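PDB 5CWW: nucleoporin NUP82 from Chaetomium thermophilum, which is a structural constituent of the nuclear pore complex and probably helps to dock transport factors, represented here by its N-terminal beta-propeller region. Local coordinates for residues K62-G67 with D115-L120; T111-D116 with V131-T136; T194-V199 with D220-A225; A255-P260 with L272-T277; A327-E332 with A448-P453. All coordinates share one frame; numbering follows the deposited sequence. Where two conformers were deposited one is given.

Contact 1 (K62-G67 with D115-L120)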
# COMPACT_ATOMS: atom_id res chain seq x y z
N LYS B 62 25.00 1.07 -2.91
CA LYS B 62 24.58 1.47 -4.25
C LYS B 62 24.81 0.38 -5.29
O LYS B 62 24.77 0.65 -6.49
CB LYS B 62 25.31 2.75 -4.67
CG LYS B 62 25.04 3.95 -3.79
CD LYS B 62 25.77 5.18 -4.31
CE LYS B 62 25.44 6.42 -3.49
NZ LYS B 62 25.82 6.27 -2.06
N GLN B 63 25.04 -0.85 -4.84
CA GLN B 63 25.27 -1.97 -5.74
C GLN B 63 24.45 -3.19 -5.35
O GLN B 63 24.06 -3.35 -4.18
CB GLN B 63 26.75 -2.34 -5.79
CG GLN B 63 27.31 -2.86 -4.47
CD GLN B 63 28.79 -3.16 -4.54
OE1 GLN B 63 29.49 -2.73 -5.46
NE2 GLN B 63 29.29 -3.93 -3.57
N ILE B 64 24.17 -4.05 -6.32
CA ILE B 64 23.45 -5.30 -6.10
C ILE B 64 24.37 -6.48 -6.36
O ILE B 64 24.91 -6.63 -7.45
CB ILE B 64 22.20 -5.41 -7.00
CG1 ILE B 64 21.30 -4.18 -6.83
CG2 ILE B 64 21.43 -6.69 -6.69
CD1 ILE B 64 20.16 -4.10 -7.83
N ARG B 65 24.54 -7.33 -5.35
CA ARG B 65 25.40 -8.50 -5.47
C ARG B 65 24.58 -9.71 -5.89
O ARG B 65 23.65 -10.14 -5.20
CB ARG B 65 26.14 -8.76 -4.16
CG ARG B 65 27.01 -7.59 -3.75
CD ARG B 65 27.77 -7.84 -2.47
NE ARG B 65 28.65 -6.72 -2.16
CZ ARG B 65 29.03 -6.37 -0.93
NH1 ARG B 65 28.63 -7.07 0.12
NH2 ARG B 65 29.84 -5.33 -0.76
N TRP B 66 24.92 -10.25 -7.06
CA TRP B 66 24.17 -11.32 -7.70
C TRP B 66 24.88 -12.66 -7.54
O TRP B 66 26.09 -12.76 -7.76
CB TRP B 66 23.99 -10.98 -9.18
CG TRP B 66 23.22 -11.98 -9.97
CD1 TRP B 66 22.21 -12.78 -9.53
CD2 TRP B 66 23.39 -12.28 -11.36
NE1 TRP B 66 21.74 -13.57 -10.55
CE2 TRP B 66 22.45 -13.28 -11.69
CE3 TRP B 66 24.25 -11.81 -12.36
CZ2 TRP B 66 22.34 -13.81 -12.97
CZ3 TRP B 66 24.14 -12.33 -13.63
CH2 TRP B 66 23.20 -13.32 -13.93
N GLY B 67 24.14 -13.70 -7.16
CA GLY B 67 24.72 -15.01 -7.00
C GLY B 67 23.73 -16.16 -6.99
O GLY B 67 22.58 -16.00 -6.59
N ASP B 115 21.61 6.95 -3.86
CA ASP B 115 21.49 6.71 -2.43
C ASP B 115 21.35 5.22 -2.16
O ASP B 115 21.09 4.44 -3.07
CB ASP B 115 20.28 7.47 -1.86
CG ASP B 115 20.43 7.77 -0.37
OD1 ASP B 115 21.22 7.08 0.31
OD2 ASP B 115 19.74 8.70 0.11
N ASP B 116 21.52 4.82 -0.90
CA ASP B 116 21.46 3.42 -0.51
C ASP B 116 20.14 2.78 -0.93
O ASP B 116 19.07 3.35 -0.72
CB ASP B 116 21.64 3.27 1.00
CG ASP B 116 23.02 3.68 1.47
OD1 ASP B 116 24.00 3.45 0.73
OD2 ASP B 116 23.13 4.24 2.58
N ILE B 117 20.23 1.60 -1.53
CA ILE B 117 19.04 0.86 -1.93
C ILE B 117 18.25 0.44 -0.70
O ILE B 117 18.82 -0.00 0.30
CB ILE B 117 19.41 -0.38 -2.77
CG1 ILE B 117 20.11 0.05 -4.06
CG2 ILE B 117 18.16 -1.20 -3.10
CD1 ILE B 117 20.72 -1.09 -4.85
N ARG B 118 16.93 0.57 -0.79
CA ARG B 118 16.04 0.25 0.33
C ARG B 118 15.23 -1.01 0.05
O ARG B 118 14.99 -1.82 0.95
CB ARG B 118 15.10 1.42 0.61
CG ARG B 118 15.80 2.66 1.14
CD ARG B 118 16.21 2.50 2.59
NE ARG B 118 16.88 3.70 3.10
CZ ARG B 118 16.25 4.78 3.55
NH1 ARG B 118 14.93 4.84 3.54
NH2 ARG B 118 16.95 5.81 4.00
N GLN B 119 14.81 -1.18 -1.20
CA GLN B 119 13.95 -2.29 -1.58
C GLN B 119 14.29 -2.87 -2.95
O GLN B 119 14.59 -2.13 -3.89
CB GLN B 119 12.48 -1.86 -1.57
CG GLN B 119 12.01 -1.17 -0.30
CD GLN B 119 10.50 -1.05 -0.24
OE1 GLN B 119 9.77 -2.02 -0.45
NE2 GLN B 119 10.02 0.16 0.03
N LEU B 120 14.22 -4.19 -3.04
CA LEU B 120 14.29 -4.91 -4.30
C LEU B 120 13.00 -5.71 -4.47
O LEU B 120 12.65 -6.50 -3.58
CB LEU B 120 15.50 -5.84 -4.35
CG LEU B 120 16.87 -5.21 -4.12
CD1 LEU B 120 17.94 -6.30 -4.08
CD2 LEU B 120 17.18 -4.19 -5.20
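Ile64 meets both Ile117 and Leu120, and these three aliphatic side chains carry the buried half of the contact. CG1 of Ile64 lies 3.7 Å from CD1 of Ile117, the two side chains crossing at about a right angle. With CG1 of Ile64 anti to the carbonyl carbon (chi1 -55°) and the chain extended beyond it, CD1 comes 4.0 Å from CD2 of Leu120, whose side chain slides past in the opposite direction. Ile117 CD1 also rests on the backbone, 4.1 Å from Gln63 O. Toward the surface the character changes. The aliphatic stem of Lys62 rests on the backbone of Asp115, CE 3.9 Å from Asp115 N, and bends only at its last torsion. NZ then stands 4.4 Å from Asp116 OD1, too far for a salt bridge, though the opposite charges would probably still attract. Asp116 N bonds to Asp115 OD1, a local bond that holds the Asp115 carboxylate beside the backbone at the start of the segment. In the second shell, Ala59 of strand 55-60 packs on Ile117 and Leu120, while Val131 of strand 128-132 touches Ile64 as well as these two. A backbone bond between Ile117 and Gly61 adds a polar tie. Strand 63-68 belongs to one four-stranded antiparallel sheet and strand 119-122 opens the next, so this is an apolar seam between consecutive blades of a beta-propeller.

Contact 2 (T111-D116 with V131-T136)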
# COMPACT_ATOMS: atom_id res chain seq x y z
N THR B 111 24.95 -0.07 -9.95
CA THR B 111 23.70 0.59 -10.28
C THR B 111 23.90 2.10 -10.38
O THR B 111 24.90 2.63 -9.89
CB THR B 111 22.61 0.30 -9.23
OG1 THR B 111 22.86 1.08 -8.06
CG2 THR B 111 22.59 -1.17 -8.86
N PRO B 112 22.95 2.80 -11.03
CA PRO B 112 23.04 4.26 -11.15
C PRO B 112 22.37 5.02 -10.01
O PRO B 112 22.21 6.24 -10.12
CB PRO B 112 22.32 4.52 -12.48
CG PRO B 112 21.27 3.47 -12.51
CD PRO B 112 21.86 2.25 -11.85
N VAL B 113 21.98 4.34 -8.94
CA VAL B 113 21.30 5.01 -7.83
C VAL B 113 22.23 6.03 -7.16
O VAL B 113 23.45 5.91 -7.23
CB VAL B 113 20.81 4.00 -6.77
CG1 VAL B 113 19.79 3.04 -7.39
CG2 VAL B 113 21.98 3.26 -6.12
N ALA B 114 21.63 7.03 -6.52
CA ALA B 114 22.38 8.09 -5.86
C ALA B 114 22.30 7.98 -4.34
O ALA B 114 22.85 8.80 -3.62
CB ALA B 114 21.87 9.45 -6.31
N ASP B 115 21.61 6.95 -3.86
CA ASP B 115 21.49 6.71 -2.43
C ASP B 115 21.35 5.22 -2.16
O ASP B 115 21.09 4.44 -3.07
CB ASP B 115 20.28 7.47 -1.86
CG ASP B 115 20.43 7.77 -0.37
OD1 ASP B 115 21.22 7.08 0.31
OD2 ASP B 115 19.74 8.70 0.11
N ASP B 116 21.52 4.82 -0.90
CA ASP B 116 21.46 3.42 -0.51
C ASP B 116 20.14 2.78 -0.93
O ASP B 116 19.07 3.35 -0.72
CB ASP B 116 21.64 3.27 1.00
CG ASP B 116 23.02 3.68 1.47
OD1 ASP B 116 24.00 3.45 0.73
OD2 ASP B 116 23.13 4.24 2.58
N VAL B 131 14.08 -1.46 -8.30
CA VAL B 131 15.14 -1.06 -7.37
C VAL B 131 14.82 0.30 -6.76
O VAL B 131 14.83 1.32 -7.45
CB VAL B 131 16.51 -0.98 -8.08
CG1 VAL B 131 17.61 -0.63 -7.08
CG2 VAL B 131 16.82 -2.30 -8.77
N LEU B 132 14.53 0.30 -5.46
CA LEU B 132 14.06 1.50 -4.77
C LEU B 132 15.08 2.06 -3.78
O LEU B 132 15.66 1.33 -2.98
CB LEU B 132 12.77 1.20 -4.01
CG LEU B 132 11.47 1.16 -4.80
CD1 LEU B 132 11.44 -0.00 -5.79
CD2 LEU B 132 10.29 1.08 -3.84
N THR B 133 15.29 3.37 -3.87
CA THR B 133 15.92 4.12 -2.80
C THR B 133 14.77 4.68 -1.97
O THR B 133 13.64 4.21 -2.09
CB THR B 133 16.82 5.26 -3.33
OG1 THR B 133 16.03 6.18 -4.08
CG2 THR B 133 17.92 4.69 -4.21
N SER B 134 15.04 5.69 -1.15
CA SER B 134 13.97 6.32 -0.39
C SER B 134 12.97 7.04 -1.30
O SER B 134 11.77 7.06 -1.02
CB SER B 134 14.55 7.30 0.63
OG SER B 134 15.40 8.25 -0.00
N HIS B 135 13.47 7.60 -2.40
CA HIS B 135 12.65 8.42 -3.29
C HIS B 135 12.65 7.98 -4.75
O HIS B 135 11.71 8.28 -5.49
CB HIS B 135 13.11 9.88 -3.22
CG HIS B 135 12.74 10.57 -1.94
ND1 HIS B 135 13.36 10.29 -0.74
CD2 HIS B 135 11.82 11.52 -1.67
CE1 HIS B 135 12.84 11.04 0.21
NE2 HIS B 135 11.90 11.80 -0.33
N THR B 136 13.70 7.28 -5.18
CA THR B 136 13.88 6.95 -6.59
C THR B 136 13.53 5.50 -6.90
O THR B 136 13.54 4.64 -6.01
CB THR B 136 15.33 7.22 -7.05
OG1 THR B 136 16.22 6.32 -6.39
CG2 THR B 136 15.73 8.66 -6.75
O HOH W 1 17.92 5.93 0.27
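An ST motif on Thr133, in the hairpin turn between strands 128-132 and 137-141 of a propeller blade, packs against Val113 and Asp115 of the linker that leads into that blade from the preceding one. Thr133 OG1 accepts from Thr136 N at 2.8 Å, and the turn is closed by a backbone bond from Thr133 N to Thr136 O. With OG1 between the backbone N and the carbonyl carbon (chi1 62°), the hydroxyl serves the turn while the methyl CG2 is left for the linker. CG2 lies 3.4 Å from Asp115 O and 3.9 Å from CB of Val113, the valine and threonine side chains sliding past each other in opposite directions. Further inward, CG1 of Val113 approaches CG1 of Val131 at 4.3 Å, an apolar touch that continues toward Ile117. The outer edge is polar. Ser134 OG lies in the plane of the His135 ring, at its edge, and shares a hydrogen bond with ND1. Just beyond the backbone bonds of Leu132 with Arg118 and Gln119, a classic beta bulge, a water joins the two backbones, donating to Asp116 O at 3.0 Å and accepting from Ser134 N at 3.2 Å.

Contact 3 (T194-V199 with D220-A225)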
# COMPACT_ATOMS: atom_id res chain seq x y z
N THR B 194 3.40 6.36 -3.02
CA THR B 194 4.21 7.29 -2.26
C THR B 194 3.59 7.56 -0.90
O THR B 194 2.42 7.23 -0.67
CB THR B 194 4.37 8.63 -3.01
OG1 THR B 194 3.08 9.15 -3.34
CG2 THR B 194 5.16 8.43 -4.30
N GLU B 195 4.38 8.13 0.01
CA GLU B 195 3.89 8.51 1.34
C GLU B 195 2.65 9.39 1.27
O GLU B 195 1.74 9.24 2.09
CB GLU B 195 4.97 9.24 2.12
CG GLU B 195 5.99 8.34 2.79
CD GLU B 195 6.92 9.09 3.72
OE1 GLU B 195 7.14 10.30 3.49
OE2 GLU B 195 7.42 8.48 4.68
N ASP B 196 2.60 10.29 0.30
CA ASP B 196 1.47 11.21 0.18
C ASP B 196 0.33 10.57 -0.62
O ASP B 196 -0.49 11.26 -1.21
CB ASP B 196 1.91 12.54 -0.45
CG ASP B 196 2.41 12.39 -1.88
OD1 ASP B 196 2.81 11.27 -2.27
OD2 ASP B 196 2.42 13.40 -2.61
N ALA B 197 0.31 9.24 -0.62
CA ALA B 197 -0.84 8.47 -1.09
C ALA B 197 -1.19 8.73 -2.55
O ALA B 197 -2.37 8.85 -2.89
CB ALA B 197 -2.05 8.75 -0.20
N ILE B 198 -0.18 8.81 -3.40
CA ILE B 198 -0.42 8.85 -4.84
C ILE B 198 -0.11 7.48 -5.43
O ILE B 198 1.00 6.96 -5.29
CB ILE B 198 0.42 9.93 -5.53
CG1 ILE B 198 0.05 11.31 -4.97
CG2 ILE B 198 0.19 9.90 -7.03
CD1 ILE B 198 1.05 12.38 -5.28
N VAL B 199 -1.11 6.90 -6.09
CA VAL B 199 -0.99 5.58 -6.69
C VAL B 199 -0.72 5.74 -8.18
O VAL B 199 -1.47 6.42 -8.88
CB VAL B 199 -2.26 4.73 -6.47
CG1 VAL B 199 -2.13 3.36 -7.13
CG2 VAL B 199 -2.54 4.58 -4.98
N ASP B 220 -4.53 10.44 -7.04
CA ASP B 220 -4.32 11.07 -5.75
C ASP B 220 -5.44 10.65 -4.80
O ASP B 220 -6.56 11.16 -4.89
CB ASP B 220 -4.28 12.60 -5.89
CG ASP B 220 -3.81 13.30 -4.62
OD1 ASP B 220 -3.79 12.66 -3.55
OD2 ASP B 220 -3.46 14.49 -4.71
N LEU B 221 -5.13 9.71 -3.91
CA LEU B 221 -6.12 9.19 -2.97
C LEU B 221 -6.71 10.27 -2.08
O LEU B 221 -7.85 10.14 -1.61
CB LEU B 221 -5.49 8.09 -2.11
CG LEU B 221 -4.91 6.90 -2.88
CD1 LEU B 221 -4.37 5.85 -1.91
CD2 LEU B 221 -5.93 6.28 -3.81
N LYS B 222 -5.96 11.34 -1.84
CA LYS B 222 -6.42 12.43 -0.98
C LYS B 222 -7.56 13.21 -1.65
O LYS B 222 -8.46 13.70 -0.97
CB LYS B 222 -5.26 13.36 -0.63
CG LYS B 222 -4.10 12.65 0.06
CD LYS B 222 -3.04 13.64 0.54
CE LYS B 222 -2.48 14.47 -0.61
NZ LYS B 222 -1.94 13.62 -1.70
N LYS B 223 -7.51 13.32 -2.98
CA LYS B 223 -8.60 13.92 -3.73
C LYS B 223 -9.78 12.96 -3.78
O LYS B 223 -10.92 13.34 -3.54
CB LYS B 223 -8.16 14.29 -5.15
CG LYS B 223 -6.98 15.26 -5.24
CD LYS B 223 -6.77 15.72 -6.67
CE LYS B 223 -5.57 16.66 -6.81
NZ LYS B 223 -4.27 15.92 -6.86
N LEU B 224 -9.47 11.70 -4.10
CA LEU B 224 -10.49 10.66 -4.25
C LEU B 224 -11.29 10.43 -2.97
O LEU B 224 -12.50 10.21 -3.03
CB LEU B 224 -9.82 9.36 -4.68
CG LEU B 224 -10.72 8.14 -4.88
CD1 LEU B 224 -11.74 8.39 -5.97
CD2 LEU B 224 -9.87 6.93 -5.21
N ALA B 225 -10.63 10.51 -1.82
CA ALA B 225 -11.27 10.23 -0.54
C ALA B 225 -12.43 11.19 -0.27
O ALA B 225 -13.42 10.81 0.35
CB ALA B 225 -10.26 10.31 0.59
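Leu221 packs closely on Ala197 and Val199, whereas Lys222, next in the chain, reaches Asp196 on the more open side. On the packed side Leu221 CG is only 3.2 Å from Ala197 O, and its CD1 is 3.8 Å from Val199 CG2. The same carbonyl accepts from Leu221 N (3.1 Å), so backbone and side chain of the leucine close on one oxygen. Leu274 and Leu284 of the neighbouring blade cover Leu221 further in. Ile198 pairs with Asp220 as an antiparallel non-hydrogen-bonded pair at the end of strand 217-220, the outermost strand of this four-stranded propeller blade, and Asp220 is then the N-cap of helix 221-225. Its OD1 takes Lys222 N from above the carboxylate plane and Lys222 NZ from the opposite face, the latter in a 2.8 Å salt bridge. The lysine chain is bent at its last two torsions (chi3 -58°, chi4 -55°), which folds NZ back, and NZ also donates to Asp196 O at 2.8 Å. An alanine at Lys222 would probably leave Asp196 O without this donor and Asp220 OD1 without its charged mate. A lysine ammonium and a backbone N-H on one carboxylate oxygen would probably help to keep Asp220 ionised.

Contact 4 (A255-P260 with L272-T277)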
# COMPACT_ATOMS: atom_id res chain seq x y z
N ALA B 255 1.99 3.76 4.80
CA ALA B 255 3.04 2.92 5.36
C ALA B 255 3.43 1.83 4.36
O ALA B 255 4.61 1.55 4.17
CB ALA B 255 2.59 2.30 6.67
N ALA B 256 2.43 1.22 3.74
CA ALA B 256 2.67 0.18 2.75
C ALA B 256 1.41 -0.15 1.98
O ALA B 256 0.30 0.15 2.41
CB ALA B 256 3.22 -1.08 3.42
N ALA B 257 1.59 -0.79 0.82
CA ALA B 257 0.48 -1.22 -0.01
C ALA B 257 0.81 -2.57 -0.62
O ALA B 257 1.98 -2.91 -0.82
CB ALA B 257 0.20 -0.21 -1.10
N CYS B 258 -0.22 -3.36 -0.91
CA CYS B 258 -0.02 -4.66 -1.52
C CYS B 258 -1.24 -5.09 -2.32
O CYS B 258 -2.36 -4.61 -2.08
CB CYS B 258 0.30 -5.70 -0.46
SG CYS B 258 -1.06 -6.04 0.67
N PHE B 259 -1.01 -5.98 -3.28
CA PHE B 259 -2.08 -6.74 -3.90
C PHE B 259 -2.19 -8.06 -3.17
O PHE B 259 -1.21 -8.52 -2.56
CB PHE B 259 -1.81 -6.98 -5.39
CG PHE B 259 -2.04 -5.78 -6.25
CD1 PHE B 259 -3.32 -5.36 -6.55
CD2 PHE B 259 -0.97 -5.08 -6.78
CE1 PHE B 259 -3.54 -4.25 -7.35
CE2 PHE B 259 -1.18 -3.97 -7.59
CZ PHE B 259 -2.47 -3.56 -7.87
N PRO B 260 -3.37 -8.69 -3.20
CA PRO B 260 -3.43 -10.03 -2.62
C PRO B 260 -2.47 -10.98 -3.31
O PRO B 260 -2.14 -10.79 -4.49
CB PRO B 260 -4.88 -10.45 -2.86
CG PRO B 260 -5.62 -9.17 -2.83
CD PRO B 260 -4.71 -8.18 -3.51
N LEU B 272 -6.27 -3.28 -4.66
CA LEU B 272 -5.09 -2.74 -4.01
C LEU B 272 -5.43 -2.38 -2.57
O LEU B 272 -6.38 -1.64 -2.32
CB LEU B 272 -4.56 -1.51 -4.75
CG LEU B 272 -3.30 -0.88 -4.15
CD1 LEU B 272 -2.11 -1.83 -4.25
CD2 LEU B 272 -2.98 0.45 -4.84
N TRP B 273 -4.67 -2.93 -1.64
CA TRP B 273 -4.85 -2.67 -0.22
C TRP B 273 -3.77 -1.71 0.27
O TRP B 273 -2.62 -1.83 -0.14
CB TRP B 273 -4.80 -3.97 0.58
CG TRP B 273 -6.03 -4.82 0.44
CD1 TRP B 273 -6.26 -5.78 -0.51
CD2 TRP B 273 -7.18 -4.81 1.29
NE1 TRP B 273 -7.49 -6.36 -0.30
CE2 TRP B 273 -8.08 -5.78 0.79
CE3 TRP B 273 -7.55 -4.07 2.41
CZ2 TRP B 273 -9.31 -6.02 1.38
CZ3 TRP B 273 -8.77 -4.31 3.00
CH2 TRP B 273 -9.64 -5.28 2.49
N LEU B 274 -4.14 -0.79 1.16
CA LEU B 274 -3.19 0.17 1.70
C LEU B 274 -3.30 0.31 3.21
O LEU B 274 -4.40 0.26 3.77
CB LEU B 274 -3.40 1.54 1.07
CG LEU B 274 -3.27 1.63 -0.45
CD1 LEU B 274 -4.64 1.54 -1.12
CD2 LEU B 274 -2.55 2.90 -0.85
N ALA B 275 -2.15 0.51 3.85
CA ALA B 275 -2.09 0.75 5.28
C ALA B 275 -1.37 2.07 5.55
O ALA B 275 -0.25 2.29 5.09
CB ALA B 275 -1.38 -0.40 5.98
N MET B 276 -2.04 2.94 6.30
CA MET B 276 -1.50 4.23 6.68
C MET B 276 -0.79 4.13 8.02
O MET B 276 -1.16 3.31 8.86
CB MET B 276 -2.62 5.27 6.76
CG MET B 276 -3.52 5.31 5.54
SD MET B 276 -2.67 5.86 4.05
CE MET B 276 -4.00 5.77 2.86
N THR B 277 0.22 4.97 8.23
CA THR B 277 0.93 4.99 9.51
C THR B 277 0.00 5.47 10.62
O THR B 277 0.28 5.25 11.80
CB THR B 277 2.17 5.90 9.46
OG1 THR B 277 1.79 7.23 9.08
CG2 THR B 277 3.19 5.37 8.46
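Leu272 meets Phe259 from its first side-chain atom: CB lies 3.9 Å from Phe259 CE1. CG stands anti to the backbone N (chi1 -179°), and from it CD1 reaches the neighbouring strand, 3.5 Å from Cys258 O. CD1 then sits over the centre of the Phe259 ring in a CH-pi contact, 4.0 Å from the centroid, and also touches CB of Ala257. The other methyl, CD2, packs on Val199 of the preceding blade. Replacing Phe259 by an alanine would remove the ring and would probably open a gap beside Leu272 CB and CD1, leaving His181 without its aromatic neighbour. Behind these side chains, strands 255-258 and 272-276 run antiparallel at 170°. Cys258 and Trp273 form a hydrogen-bonded pair through two backbone bonds, both 2.9 Å long. At the far end Ala255 and Ala256 both donate to Ala275 O, a classic beta bulge. Trp273 stands on the same face of the sheet as Ala256, Cys258 and Ala275, and its CD1 meets Pro260 CD at 4.1 Å. That face packs on strand 389-395, and Ala257 and Leu274 on the other meet Val193. With backbone bonds joining the strands and apolar groups on both faces, the chemistry suits an inner strand pair packed between propeller blades.

Contact 5 (A327-E332 with A448-P453)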
# COMPACT_ATOMS: atom_id res chain seq x y z
N ALA B 327 -24.58 -2.86 -7.86
CA ALA B 327 -24.85 -3.96 -8.78
C ALA B 327 -24.87 -3.46 -10.21
O ALA B 327 -24.32 -4.10 -11.11
CB ALA B 327 -26.18 -4.63 -8.43
N GLN B 328 -25.48 -2.30 -10.42
CA GLN B 328 -25.52 -1.67 -11.74
C GLN B 328 -24.12 -1.35 -12.27
O GLN B 328 -23.80 -1.66 -13.42
CB GLN B 328 -26.35 -0.38 -11.69
CG GLN B 328 -27.82 -0.59 -12.01
CD GLN B 328 -28.05 -0.99 -13.46
OE1 GLN B 328 -27.13 -0.95 -14.27
NE2 GLN B 328 -29.27 -1.39 -13.78
N GLN B 329 -23.30 -0.73 -11.44
CA GLN B 329 -21.96 -0.33 -11.84
C GLN B 329 -21.11 -1.54 -12.21
O GLN B 329 -20.36 -1.51 -13.19
CB GLN B 329 -21.29 0.48 -10.73
CG GLN B 329 -21.81 1.90 -10.61
CD GLN B 329 -21.16 2.68 -9.47
OE1 GLN B 329 -20.65 2.09 -8.52
NE2 GLN B 329 -21.16 4.00 -9.58
N GLN B 330 -21.23 -2.61 -11.42
CA GLN B 330 -20.48 -3.83 -11.69
C GLN B 330 -20.94 -4.49 -12.99
O GLN B 330 -20.13 -5.04 -13.73
CB GLN B 330 -20.65 -4.82 -10.53
CG GLN B 330 -19.87 -4.45 -9.28
CD GLN B 330 -19.90 -5.55 -8.23
OE1 GLN B 330 -20.49 -6.61 -8.45
NE2 GLN B 330 -19.28 -5.30 -7.09
N LEU B 331 -22.24 -4.43 -13.25
CA LEU B 331 -22.79 -5.00 -14.48
C LEU B 331 -22.32 -4.19 -15.69
O LEU B 331 -22.06 -4.75 -16.76
CB LEU B 331 -24.31 -5.03 -14.41
CG LEU B 331 -25.03 -5.54 -15.66
CD1 LEU B 331 -24.53 -6.91 -16.07
CD2 LEU B 331 -26.54 -5.57 -15.43
N GLU B 332 -22.22 -2.88 -15.51
CA GLU B 332 -21.75 -2.00 -16.57
C GLU B 332 -20.27 -2.28 -16.87
O GLU B 332 -19.86 -2.35 -18.03
CB GLU B 332 -21.95 -0.54 -16.17
CG GLU B 332 -21.65 0.46 -17.27
CD GLU B 332 -22.02 1.88 -16.88
OE1 GLU B 332 -22.53 2.08 -15.76
OE2 GLU B 332 -21.81 2.80 -17.70
N ALA B 448 -15.91 -4.59 -6.30
CA ALA B 448 -15.81 -3.43 -7.17
C ALA B 448 -16.80 -2.35 -6.76
O ALA B 448 -18.00 -2.62 -6.61
CB ALA B 448 -16.05 -3.84 -8.61
N GLN B 449 -16.31 -1.13 -6.58
CA GLN B 449 -17.16 0.01 -6.29
C GLN B 449 -16.60 1.30 -6.88
O GLN B 449 -15.39 1.52 -6.91
CB GLN B 449 -17.36 0.17 -4.78
CG GLN B 449 -18.18 -0.94 -4.15
CD GLN B 449 -18.65 -0.61 -2.75
OE1 GLN B 449 -18.91 0.56 -2.42
NE2 GLN B 449 -18.78 -1.63 -1.91
N TRP B 450 -17.51 2.13 -7.37
CA TRP B 450 -17.19 3.46 -7.88
C TRP B 450 -18.06 4.49 -7.19
O TRP B 450 -19.13 4.16 -6.67
CB TRP B 450 -17.40 3.53 -9.39
CG TRP B 450 -16.52 2.63 -10.20
CD1 TRP B 450 -15.38 2.98 -10.86
CD2 TRP B 450 -16.72 1.23 -10.46
NE1 TRP B 450 -14.85 1.89 -11.50
CE2 TRP B 450 -15.65 0.80 -11.27
CE3 TRP B 450 -17.69 0.31 -10.07
CZ2 TRP B 450 -15.53 -0.52 -11.71
CZ3 TRP B 450 -17.57 -1.00 -10.51
CH2 TRP B 450 -16.50 -1.40 -11.32
N LEU B 451 -17.62 5.74 -7.20
CA LEU B 451 -18.47 6.83 -6.73
C LEU B 451 -19.66 6.97 -7.67
O LEU B 451 -19.61 6.50 -8.80
CB LEU B 451 -17.68 8.14 -6.66
CG LEU B 451 -16.63 8.22 -5.56
CD1 LEU B 451 -15.68 9.38 -5.82
CD2 LEU B 451 -17.29 8.35 -4.20
N PRO B 452 -20.75 7.60 -7.20
CA PRO B 452 -21.94 7.76 -8.05
C PRO B 452 -21.69 8.63 -9.28
O PRO B 452 -20.77 9.43 -9.29
CB PRO B 452 -22.94 8.45 -7.12
CG PRO B 452 -22.45 8.20 -5.74
CD PRO B 452 -20.97 8.09 -5.83
N PRO B 453 -22.52 8.46 -10.33
CA PRO B 453 -22.50 9.40 -11.45
C PRO B 453 -23.22 10.69 -11.07
O PRO B 453 -24.01 10.69 -10.13
CB PRO B 453 -23.24 8.65 -12.55
CG PRO B 453 -24.19 7.77 -11.82
CD PRO B 453 -23.49 7.37 -10.55
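Gln330 NE2 donates to two acceptors, Ala448 O and the carboxylate oxygen OE1 of Glu447. The bond to Ala448 O is 3.0 Å long and nearly straight (176°); the donor lies in the carbonyl plane on a lone pair, and the acceptor lies in the plane of the amide. CG of the same glutamine rests 3.9 Å from Ala448 CB, adding an apolar touch beside the bond. One residue earlier, the Gln329 amide reads the backbone with both its ends. Its NE2 donates to Leu451 O at 3.0 Å, coming from above the carbonyl plane, and its OE1 takes a weak bond from Trp450 N at 3.3 Å. The glutamine chain is extended beyond CG (chi2 178°), which carries CD out past the indole. Helix 321-338, which bears both glutamines, forms a pair with helix 298-315, and the two are inserted between strands 281-284 and 369-370 of one propeller blade. The loop 448-453 belongs to the sheet that follows, and Gln449 makes backbone hydrogen bonds with Cys285 and Lys368. Trp450 of this loop lies against the helix: its CE3 is 3.7 Å from Gln329 CB, and the amide and ring planes stand 85° apart. Trp333, a turn further along the helix, meets the same indole, and Ile306 of the partner helix touches Gln330.

Overall arrangement
Along the chain contacts 1 and 2 overlap, sharing Asp115 and Asp116, and contacts 3, 4 and 5 follow in series. The centres of contacts 1 and 2 are about 8 Å apart, and both reach the sheet of strands 119-122 and 128-132. Contact 1 lies between successive sheets, and contact 2 holds the linker to its blade. Contacts 3 and 4 lie within neighbouring blades, centres about 12 Å apart, and touch through Leu221 with Leu274 and Val199 with Leu272. Contact 5 ties the inserted helix to the loop 448-453, where Leu451 meets Leu224 of contact 3. The centres of contacts 1 and 5, about 43 Å apart, lie on opposite sides of the chain's centre.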